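Local coordinates for biofilm-associated surface protein (PDB 7C7U) that is a calcium-binding, cell-wall-anchored surface protein that promotes biofilm formation in Staphylococcus aureus, probably by a calcium-modulated switch to functional amyloid, at residues K245-Q250 with T305-N310; A209-S214 with M236-F241; E266-H271 with L294-V299; T363-L368 with L380-L385. One frame throughout, in Å; residues are numbered along the deposited sequence.

Contact 1. Residues K245-Q250 with T305-N310; sequences KTKANQ and TSDNLN
Gln-250 carries this contact, reaching from the loop ahead of strand 252-257 into the backbone of residues 305-310, and each of its side-chain atoms meets that backbone in turn. Gln-250 CB lies 3.3 Å from the carbonyl O of Ser-306. Gln-250 CG is closer still to the same Ser-306 O, at 3.1 Å. A bend at chi2 (-65°) then turns the chain along the backbone, and Gln-250 CD settles 3.4 Å from Asp-307 O. At the tip the amide divides its work. Gln-250 OE1 accepts the backbone N-H of Leu-309 at 2.8 Å, nearly straight at 164°, the donor standing above the plane of the side-chain carbonyl; Tyr-243 OH also bonds this oxygen. Gln-250 NE2 turns back to its own loop and donates to Thr-246 O at 3.2 Å, over the face of that carbonyl opposite to the one met by Asn-249 N.

The contact joins two irregular loops at the edge of the four-stranded antiparallel sheet in which strands 301-305 and 252-257 are neighbours. An ST motif at Thr-246 shapes the first loop; an ST turn at Ser-306 and an Asx turn at Asn-308 shape the second, just where a 3-10 turn begins. A water accepts hydrogen bonds from Gln-250 NE2 and Lys-245 N and gives a weak one to Asn-308 OD1, linking the two loops. On the exposed side Lys-247, bent at chi4, brings NZ to 3.7 Å from Asp-307 CB; Lys-247 NZ and Asp-307 OD2, 4.1 Å apart, are too distant to count as a salt bridge.

Contact 2. Residues A209-S214 with M236-F241; sequences AFKASS and MKNGIF
Residues 209-214 and 236-241 pair antiparallel, but their register slips by one residue: Phe-210 faces Lys-237 as a non-hydrogen-bonded pair, whereas Ala-212 faces Met-236 as a hydrogen-bonded one. This beta bulge lies at the open end of the hairpin formed by strands 210-220 and 228-237. Lys-211 N donates to Met-236 O at 2.8 Å, Met-236 N to Ala-212 O, and Asn-238 N to Ala-209 O. A water gives a bond to Ala-209 O and accepts from Gly-239 N and Phe-241 N, joining the departing chain to the strand end.

Among the side chains, Phe-210 meets Phe-241 edge to face. Its CZ stands over one face of the Phe-241 ring, offset toward the rim, with centroids 4.8 Å apart and planes at 59°. Ala-209 CB adds a contact of 3.5 Å to Phe-241 CD1. Lys-237 runs alongside Phe-210, with Lys-237 CG 4.1 Å from Phe-210 CD1 at the ring edge; its extended chain takes Lys-237 NZ to Phe-241 O at 2.9 Å, and carbonyls of Phe-315, Asn-316 and Leu-319 also receive bonds from NZ. Lys-211 leaves with CG anti to the backbone N (chi1 -175°), then folds at chi3 and chi4, bringing Lys-211 NZ to Asn-238 OD1 at 2.7 Å, nearly along the C=O axis. Lys-211 CD meets Met-236 CE at 3.7 Å.

The two lysines thus end on neutral oxygens, and several carbonyls gather around buried Lys-237. Such a setting would be expected to stabilise its positive charge while tying residues 315-319 to this hairpin.

Contact 3. Residues E266-H271 with L294-V299; sequences EGVELH and LTIDEV
Val-268 and Leu-294 set their side chains at about a right angle, and the valine branches meet different neighbours. Val-268 CG1, anti to the backbone N (chi1 -176°), packs 3.8 Å from Leu-294 CB. Val-268 CG2, the other branch, approaches Ile-296 CD1 at 4.1 Å, and these two side chains also stand roughly perpendicular. Leu-294 in turn extends along strand 267-271: Leu-294 CD1 lies by the Glu-269 to Leu-270 peptide link, 3.6 Å from Glu-269 C, and touches Leu-270 CB at 3.8 Å. Leu-294 therefore packs against both Val-268 and Leu-270, two residues apart on the strand.

The backbone holds this group together through Leu-294 N, which donates to Val-268 O at 2.8 Å and 169°. Strand 290-294 is the outermost strand of a five-stranded antiparallel sheet and pairs there with strand 265-272; on the other side of 265-272 runs strand 323-331. Beyond Leu-294 the chain departs toward strand 301-305 of another sheet. Where the chains part, a water bridges them, accepting from Val-268 N and donating to Leu-294 O at 2.7 Å from its own oxygen. Tyr-255 of strand 252-257 packs on both Leu-294 and Ile-296, so the hydrophobic group reaches the neighbouring sheet.

The CA-CB bond of Glu-269 turns away from residues 294-299. Glu-269 OE1 accepts a hydrogen bond from His-271 NE2 at 3.0 Å, the carboxylate oxygen lying in the plane of the imidazole and being met on its anti side. OE2 has a salt bridge with Lys-290, which would help hold the carboxylate negative beside the histidine.

Contact 4. Residues T363-L368 with L380-L385; sequences TFAGYL and LGTSTL
Leu-380, just ahead of strand 381-388, lies beside Tyr-367, the two side chains pointing the same way. Leu-380 CD1 is 3.9 Å from Tyr-367 CD1 and 3.5 Å from Gly-366 O; CG is anti to the backbone N (chi1 168°), which carries the branch toward the partner strand. Helix 193-199 lies against this pair through Leu-195 and Leu-198.

Gly-381 comes next, opposite Gly-366, and the two exchange reciprocal backbone hydrogen bonds. Two glycines face each other here, and the backbones alone make the pair. Thr-382 stands across from Ala-365, its CG2 4.2 Å from Ala-365 CB, while Thr-382 CA approaches Phe-364 O at 3.2 Å in a CA-H...O contact. Its OG1 accepts the backbone N-H of Tyr-186.

Ser-383 and Phe-364 form the second reciprocal backbone pair. On the face shared by these side chains, Ser-383 OG sits 3.3 Å from Phe-364 CB, and Ile-231 of strand 228-237 packs on both. Thr-384 is back on the Thr-382 face: Thr-384 OG1 lies 3.7 Å from Thr-363 CG2 and bonds Gly-185 O and Asn-164 ND2. Leu-385 then brings CB to the edge of the Phe-364 ring, 3.8 Å from Phe-364 CE1.

The alternating hydrogen-bonded and non-hydrogen-bonded pairs are those of antiparallel strands, and since strands 359-369 and 381-388 follow each other in the chain they form a beta hairpin. It makes one margin of a four-stranded sheet whose Phe-364 face packs on the sheet containing strand 228-237.

All four contacts lie in the part of the chain ahead of the cluster of four calcium sites that begins at Asp-389. Contacts 2 and 3 belong to one five-stranded antiparallel sheet, near its opposite outer strands, with centres about 26 Å apart. Contact 4 lies in the four-stranded sheet facing it, whose other outer strand leads into contact 1. Contact 2 closes first along the chain; contact 1 follows with contact 3 nested in its loop, and contact 4 comes last. Contact 4 touches contact 2 through Ser-213 and contact 1 where Leu-309 meets Leu-368, while contact 3 remains about 8 Å from contact 4 at nearest atoms. The two sheets thus pack face to face, with contact 1 joining loops at one edge.

Contact 1. Residues K245-Q250 with T305-N310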
# COMPACT_ATOMS: atom_id res chain seq x y z
N LYS A 245 16.61 39.62 2.55
CA LYS A 245 17.57 40.01 1.53
C LYS A 245 17.01 41.22 0.81
O LYS A 245 15.79 41.40 0.73
CB LYS A 245 17.82 38.87 0.50
CG LYS A 245 18.26 37.54 1.11
CD LYS A 245 19.72 37.61 1.59
CE LYS A 245 20.05 36.43 2.50
NZ LYS A 245 21.51 36.37 2.81
N THR A 246 17.91 42.02 0.24
CA THR A 246 17.46 43.01 -0.72
C THR A 246 16.81 42.31 -1.91
O THR A 246 17.00 41.11 -2.13
CB THR A 246 18.63 43.87 -1.21
OG1 THR A 246 19.55 43.06 -1.95
CG2 THR A 246 19.38 44.54 -0.03
N LYS A 247 16.04 43.07 -2.69
CA LYS A 247 15.43 42.53 -3.90
C LYS A 247 16.48 41.88 -4.80
O LYS A 247 16.26 40.79 -5.34
CB LYS A 247 14.71 43.63 -4.67
CG LYS A 247 13.37 44.06 -4.11
CD LYS A 247 12.90 45.32 -4.84
CE LYS A 247 11.59 45.84 -4.29
NZ LYS A 247 10.49 44.85 -4.38
N ALA A 248 17.64 42.53 -4.96
CA ALA A 248 18.66 42.02 -5.87
C ALA A 248 19.36 40.78 -5.36
O ALA A 248 19.92 40.03 -6.15
CB ALA A 248 19.70 43.11 -6.16
N ASN A 249 19.37 40.54 -4.05
CA ASN A 249 20.06 39.39 -3.49
C ASN A 249 19.11 38.26 -3.10
O ASN A 249 19.50 37.36 -2.35
CB ASN A 249 20.88 39.81 -2.27
CG ASN A 249 22.01 40.74 -2.64
OD1 ASN A 249 22.42 40.79 -3.80
ND2 ASN A 249 22.52 41.48 -1.67
N GLN A 250 17.86 38.29 -3.58
CA GLN A 250 16.91 37.24 -3.25
C GLN A 250 17.40 35.87 -3.70
O GLN A 250 18.02 35.72 -4.76
CB GLN A 250 15.55 37.52 -3.89
CG GLN A 250 14.78 38.67 -3.27
CD GLN A 250 14.35 38.43 -1.83
OE1 GLN A 250 13.84 37.37 -1.48
NE2 GLN A 250 14.53 39.44 -0.99
N THR A 305 11.62 32.28 -7.97
CA THR A 305 12.16 33.31 -7.09
C THR A 305 11.12 34.41 -6.96
O THR A 305 10.00 34.30 -7.47
CB THR A 305 13.50 33.84 -7.61
OG1 THR A 305 14.13 34.65 -6.58
CG2 THR A 305 13.30 34.65 -8.87
N SER A 306 11.48 35.45 -6.24
CA SER A 306 10.51 36.44 -5.80
C SER A 306 11.26 37.69 -5.38
O SER A 306 12.46 37.65 -5.14
CB SER A 306 9.69 35.89 -4.64
OG SER A 306 9.07 36.93 -3.93
N ASP A 307 10.54 38.80 -5.29
CA ASP A 307 11.14 40.00 -4.72
C ASP A 307 11.24 39.89 -3.21
O ASP A 307 11.97 40.67 -2.59
CB ASP A 307 10.34 41.25 -5.11
CG ASP A 307 10.64 41.71 -6.54
OD1 ASP A 307 11.82 41.69 -6.95
OD2 ASP A 307 9.69 42.09 -7.25
N ASN A 308 10.52 38.94 -2.60
CA ASN A 308 10.68 38.66 -1.17
C ASN A 308 10.29 37.20 -0.95
O ASN A 308 9.11 36.90 -0.76
CB ASN A 308 9.83 39.60 -0.32
CG ASN A 308 10.16 39.50 1.15
OD1 ASN A 308 10.62 38.46 1.60
ND2 ASN A 308 9.92 40.57 1.90
N LEU A 309 11.29 36.32 -0.92
CA LEU A 309 11.05 34.88 -0.84
C LEU A 309 10.25 34.48 0.39
O LEU A 309 9.63 33.40 0.41
CB LEU A 309 12.38 34.13 -0.89
CG LEU A 309 12.38 32.65 -1.26
CD1 LEU A 309 11.66 32.40 -2.59
CD2 LEU A 309 13.79 32.09 -1.29
N ASN A 310 10.22 35.32 1.43
CA ASN A 310 9.37 35.05 2.58
C ASN A 310 7.90 34.88 2.20
O ASN A 310 7.14 34.28 2.97
CB ASN A 310 9.48 36.18 3.61
CG ASN A 310 10.80 36.18 4.34
OD1 ASN A 310 11.13 35.21 5.02
ND2 ASN A 310 11.54 37.28 4.25
O HOH W 1 13.50 39.22 1.85

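Contact 2. Residues A209-S214 with M236-F241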
# COMPACT_ATOMS: atom_id res chain seq x y z
N ALA A 209 23.80 28.49 8.48
CA ALA A 209 22.39 28.56 8.88
C ALA A 209 21.73 27.18 8.96
O ALA A 209 20.90 26.93 9.84
CB ALA A 209 21.62 29.44 7.89
N PHE A 210 22.06 26.28 8.06
CA PHE A 210 21.28 25.06 7.91
C PHE A 210 22.15 23.84 8.17
O PHE A 210 23.33 23.82 7.84
CB PHE A 210 20.63 25.00 6.53
CG PHE A 210 19.69 26.15 6.25
CD1 PHE A 210 18.54 26.33 7.03
CD2 PHE A 210 19.93 27.03 5.21
CE1 PHE A 210 17.66 27.39 6.78
CE2 PHE A 210 19.09 28.08 4.96
CZ PHE A 210 17.93 28.26 5.74
N LYS A 211 21.56 22.84 8.81
CA LYS A 211 22.29 21.64 9.22
C LYS A 211 22.16 20.51 8.20
O LYS A 211 23.14 19.82 7.89
CB LYS A 211 21.78 21.17 10.58
CG LYS A 211 22.54 20.02 11.17
CD LYS A 211 21.84 19.45 12.40
CE LYS A 211 21.77 20.46 13.53
NZ LYS A 211 23.11 21.01 13.86
N ALA A 212 20.97 20.31 7.65
CA ALA A 212 20.79 19.16 6.77
C ALA A 212 19.45 19.30 6.09
O ALA A 212 18.61 20.08 6.52
CB ALA A 212 20.86 17.86 7.56
N SER A 213 19.26 18.53 5.01
CA SER A 213 17.98 18.57 4.32
C SER A 213 17.66 17.20 3.75
O SER A 213 18.55 16.47 3.30
CB SER A 213 17.99 19.60 3.19
OG SER A 213 16.75 19.66 2.53
N SER A 214 16.38 16.88 3.74
CA SER A 214 15.94 15.64 3.12
C SER A 214 14.51 15.84 2.65
O SER A 214 13.87 16.83 2.99
CB SER A 214 16.05 14.47 4.09
OG SER A 214 14.97 14.55 5.01
N MET A 236 16.58 21.38 8.18
CA MET A 236 16.79 21.61 9.59
C MET A 236 17.80 22.74 9.78
O MET A 236 18.78 22.86 9.03
CB MET A 236 17.31 20.34 10.26
CG MET A 236 16.33 19.17 10.25
SD MET A 236 16.85 17.84 11.35
CE MET A 236 18.28 18.63 12.12
N LYS A 237 17.55 23.57 10.78
CA LYS A 237 18.40 24.72 11.09
C LYS A 237 19.47 24.36 12.11
O LYS A 237 19.28 23.49 12.96
CB LYS A 237 17.58 25.87 11.65
CG LYS A 237 16.62 26.53 10.67
CD LYS A 237 15.95 27.73 11.36
CE LYS A 237 14.89 28.36 10.47
NZ LYS A 237 14.31 29.58 11.12
N ASN A 238 20.62 25.05 12.01
CA ASN A 238 21.59 25.03 13.10
C ASN A 238 21.19 25.96 14.24
O ASN A 238 21.54 25.70 15.40
CB ASN A 238 22.98 25.43 12.61
CG ASN A 238 23.68 24.30 11.90
OD1 ASN A 238 23.54 23.14 12.28
ND2 ASN A 238 24.42 24.63 10.85
N GLY A 239 20.51 27.06 13.94
CA GLY A 239 20.14 28.02 14.97
C GLY A 239 18.78 28.65 14.75
O GLY A 239 17.76 27.95 14.64
N ILE A 240 18.76 29.98 14.65
CA ILE A 240 17.49 30.69 14.53
C ILE A 240 17.49 31.56 13.28
O ILE A 240 17.05 32.71 13.32
CB ILE A 240 17.18 31.51 15.80
CG1 ILE A 240 18.41 32.33 16.22
CG2 ILE A 240 16.69 30.58 16.91
CD1 ILE A 240 18.08 33.52 17.14
N PHE A 241 17.96 30.98 12.18
CA PHE A 241 18.07 31.67 10.90
C PHE A 241 16.86 32.54 10.60
O PHE A 241 15.71 32.14 10.82
CB PHE A 241 18.26 30.65 9.77
CG PHE A 241 18.18 31.26 8.40
CD1 PHE A 241 19.24 32.02 7.91
CD2 PHE A 241 17.05 31.10 7.63
CE1 PHE A 241 19.16 32.59 6.65
CE2 PHE A 241 16.97 31.67 6.37
CZ PHE A 241 18.03 32.42 5.88
O HOH W 2 20.04 28.68 11.79

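Contact 3. Residues E266-H271 with L294-V299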
# COMPACT_ATOMS: atom_id res chain seq x y z
N GLU A 266 -0.70 17.12 -14.51
CA GLU A 266 -1.51 18.22 -15.03
C GLU A 266 -0.98 19.58 -14.60
O GLU A 266 -1.00 20.53 -15.38
CB GLU A 266 -2.96 18.07 -14.55
CG GLU A 266 -3.90 19.19 -15.00
CD GLU A 266 -4.07 19.25 -16.51
OE1 GLU A 266 -3.15 19.77 -17.21
OE2 GLU A 266 -5.11 18.75 -17.01
N GLY A 267 -0.49 19.68 -13.37
CA GLY A 267 0.05 20.95 -12.90
C GLY A 267 0.98 20.74 -11.73
O GLY A 267 0.91 19.73 -11.02
N VAL A 268 1.85 21.73 -11.53
CA VAL A 268 2.84 21.74 -10.45
C VAL A 268 2.67 23.02 -9.65
O VAL A 268 2.61 24.11 -10.22
CB VAL A 268 4.28 21.63 -11.00
CG1 VAL A 268 5.29 21.53 -9.84
CG2 VAL A 268 4.41 20.46 -11.93
N GLU A 269 2.60 22.89 -8.32
CA GLU A 269 2.31 24.01 -7.45
C GLU A 269 3.25 24.01 -6.25
O GLU A 269 3.67 22.96 -5.77
CB GLU A 269 0.87 23.95 -6.91
CG GLU A 269 -0.19 23.73 -7.99
CD GLU A 269 -1.60 23.69 -7.41
OE1 GLU A 269 -1.74 23.40 -6.20
OE2 GLU A 269 -2.56 23.96 -8.17
N LEU A 270 3.51 25.21 -5.74
CA LEU A 270 4.26 25.39 -4.50
C LEU A 270 3.30 25.70 -3.36
O LEU A 270 2.46 26.60 -3.48
CB LEU A 270 5.29 26.52 -4.65
CG LEU A 270 6.23 26.73 -3.47
CD1 LEU A 270 7.22 25.58 -3.42
CD2 LEU A 270 6.97 28.07 -3.62
N HIS A 271 3.45 24.98 -2.26
CA HIS A 271 2.62 25.21 -1.09
C HIS A 271 3.50 25.61 0.10
O HIS A 271 4.67 25.21 0.20
CB HIS A 271 1.81 23.96 -0.74
CG HIS A 271 0.66 23.71 -1.66
ND1 HIS A 271 -0.55 23.22 -1.23
CD2 HIS A 271 0.53 23.93 -2.99
CE1 HIS A 271 -1.38 23.13 -2.26
NE2 HIS A 271 -0.74 23.54 -3.34
N LEU A 294 4.08 26.47 -10.46
CA LEU A 294 5.46 26.22 -10.82
C LEU A 294 5.54 25.70 -12.25
O LEU A 294 4.67 24.96 -12.71
CB LEU A 294 6.11 25.20 -9.88
CG LEU A 294 6.20 25.58 -8.40
CD1 LEU A 294 6.60 24.37 -7.55
CD2 LEU A 294 7.20 26.72 -8.24
N THR A 295 6.61 26.07 -12.94
CA THR A 295 6.88 25.54 -14.26
C THR A 295 8.09 24.62 -14.21
O THR A 295 9.02 24.83 -13.41
CB THR A 295 7.11 26.65 -15.29
OG1 THR A 295 8.46 27.10 -15.19
CG2 THR A 295 6.17 27.81 -15.04
N ILE A 296 8.06 23.59 -15.06
CA ILE A 296 9.14 22.62 -15.21
C ILE A 296 9.52 22.56 -16.68
O ILE A 296 8.68 22.79 -17.56
CB ILE A 296 8.73 21.23 -14.70
CG1 ILE A 296 7.28 20.93 -15.09
CG2 ILE A 296 8.90 21.12 -13.19
CD1 ILE A 296 6.89 19.49 -14.99
N ASP A 297 10.78 22.26 -16.96
CA ASP A 297 11.22 22.12 -18.34
C ASP A 297 11.02 20.67 -18.79
O ASP A 297 10.45 19.85 -18.06
CB ASP A 297 12.65 22.64 -18.53
CG ASP A 297 13.70 21.80 -17.79
OD1 ASP A 297 13.42 20.67 -17.37
OD2 ASP A 297 14.84 22.31 -17.63
N GLU A 298 11.53 20.32 -19.97
CA GLU A 298 11.21 19.02 -20.55
C GLU A 298 11.82 17.87 -19.77
O GLU A 298 11.41 16.72 -19.98
CB GLU A 298 11.67 18.93 -22.01
CG GLU A 298 13.14 18.55 -22.19
CD GLU A 298 14.12 19.70 -22.00
OE1 GLU A 298 13.71 20.77 -21.49
OE2 GLU A 298 15.31 19.51 -22.34
N VAL A 299 12.78 18.13 -18.88
CA VAL A 299 13.38 17.09 -18.06
C VAL A 299 12.92 17.16 -16.61
O VAL A 299 13.35 16.34 -15.79
CB VAL A 299 14.91 17.13 -18.16
CG1 VAL A 299 15.50 18.21 -17.26
CG2 VAL A 299 15.52 15.76 -17.85
O HOH W 3 2.54 23.68 -13.78

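Contact 4. Residues T363-L368 with L380-L385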
# COMPACT_ATOMS: atom_id res chain seq x y z
N THR A 363 12.44 9.77 -8.55
CA THR A 363 13.32 10.55 -7.68
C THR A 363 13.13 12.03 -7.93
O THR A 363 12.71 12.44 -9.01
CB THR A 363 14.79 10.14 -7.87
OG1 THR A 363 15.11 10.16 -9.26
CG2 THR A 363 15.01 8.73 -7.33
N PHE A 364 13.41 12.83 -6.88
CA PHE A 364 13.18 14.26 -6.87
C PHE A 364 14.32 14.92 -6.10
O PHE A 364 15.02 14.27 -5.32
CB PHE A 364 11.86 14.64 -6.22
CG PHE A 364 10.71 13.79 -6.68
CD1 PHE A 364 10.51 12.53 -6.14
CD2 PHE A 364 9.90 14.23 -7.70
CE1 PHE A 364 9.46 11.73 -6.60
CE2 PHE A 364 8.86 13.43 -8.16
CZ PHE A 364 8.65 12.18 -7.60
N ALA A 365 14.49 16.22 -6.34
CA ALA A 365 15.48 17.03 -5.61
C ALA A 365 14.97 18.46 -5.45
O ALA A 365 14.20 18.96 -6.28
CB ALA A 365 16.86 17.03 -6.29
N GLY A 366 15.44 19.12 -4.39
CA GLY A 366 15.13 20.52 -4.15
C GLY A 366 16.30 21.16 -3.43
O GLY A 366 17.03 20.49 -2.70
N TYR A 367 16.50 22.45 -3.66
CA TYR A 367 17.62 23.17 -3.06
C TYR A 367 17.42 24.67 -3.25
O TYR A 367 16.69 25.10 -4.15
CB TYR A 367 18.99 22.73 -3.65
CG TYR A 367 19.11 22.86 -5.15
CD1 TYR A 367 18.60 21.87 -6.01
CD2 TYR A 367 19.73 23.96 -5.73
CE1 TYR A 367 18.72 21.99 -7.38
CE2 TYR A 367 19.84 24.09 -7.10
CZ TYR A 367 19.34 23.09 -7.92
OH TYR A 367 19.44 23.24 -9.28
N LEU A 368 18.06 25.45 -2.38
CA LEU A 368 18.08 26.90 -2.46
C LEU A 368 19.41 27.35 -3.06
O LEU A 368 20.46 26.76 -2.79
CB LEU A 368 17.90 27.54 -1.07
CG LEU A 368 16.49 27.36 -0.47
CD1 LEU A 368 16.48 27.52 1.05
CD2 LEU A 368 15.57 28.38 -1.14
N LEU A 380 20.20 21.11 0.03
CA LEU A 380 19.87 20.16 -1.04
C LEU A 380 19.26 18.92 -0.42
O LEU A 380 19.90 18.23 0.39
CB LEU A 380 21.12 19.80 -1.85
CG LEU A 380 20.97 18.61 -2.83
CD1 LEU A 380 19.90 18.89 -3.84
CD2 LEU A 380 22.29 18.26 -3.51
N GLY A 381 18.02 18.62 -0.81
CA GLY A 381 17.33 17.44 -0.34
C GLY A 381 16.82 16.62 -1.52
O GLY A 381 16.32 17.17 -2.50
N THR A 382 16.97 15.34 -1.41
CA THR A 382 16.44 14.47 -2.45
C THR A 382 15.30 13.68 -1.86
O THR A 382 15.08 13.70 -0.65
CB THR A 382 17.51 13.52 -2.99
OG1 THR A 382 18.05 12.74 -1.91
CG2 THR A 382 18.63 14.30 -3.70
N SER A 383 14.56 12.98 -2.73
CA SER A 383 13.49 12.11 -2.25
C SER A 383 13.26 11.04 -3.31
O SER A 383 13.65 11.20 -4.48
CB SER A 383 12.19 12.87 -1.97
OG SER A 383 11.82 13.69 -3.06
N THR A 384 12.62 9.96 -2.87
CA THR A 384 12.24 8.82 -3.71
C THR A 384 10.78 8.49 -3.46
O THR A 384 10.37 8.32 -2.31
CB THR A 384 13.10 7.58 -3.39
OG1 THR A 384 14.45 7.78 -3.80
CG2 THR A 384 12.57 6.34 -4.16
N LEU A 385 9.99 8.39 -4.54
CA LEU A 385 8.63 7.83 -4.47
C LEU A 385 8.69 6.40 -4.99
O LEU A 385 8.98 6.17 -6.17
CB LEU A 385 7.64 8.68 -5.27
CG LEU A 385 6.21 8.07 -5.45
CD1 LEU A 385 5.46 8.15 -4.15
CD2 LEU A 385 5.49 8.80 -6.56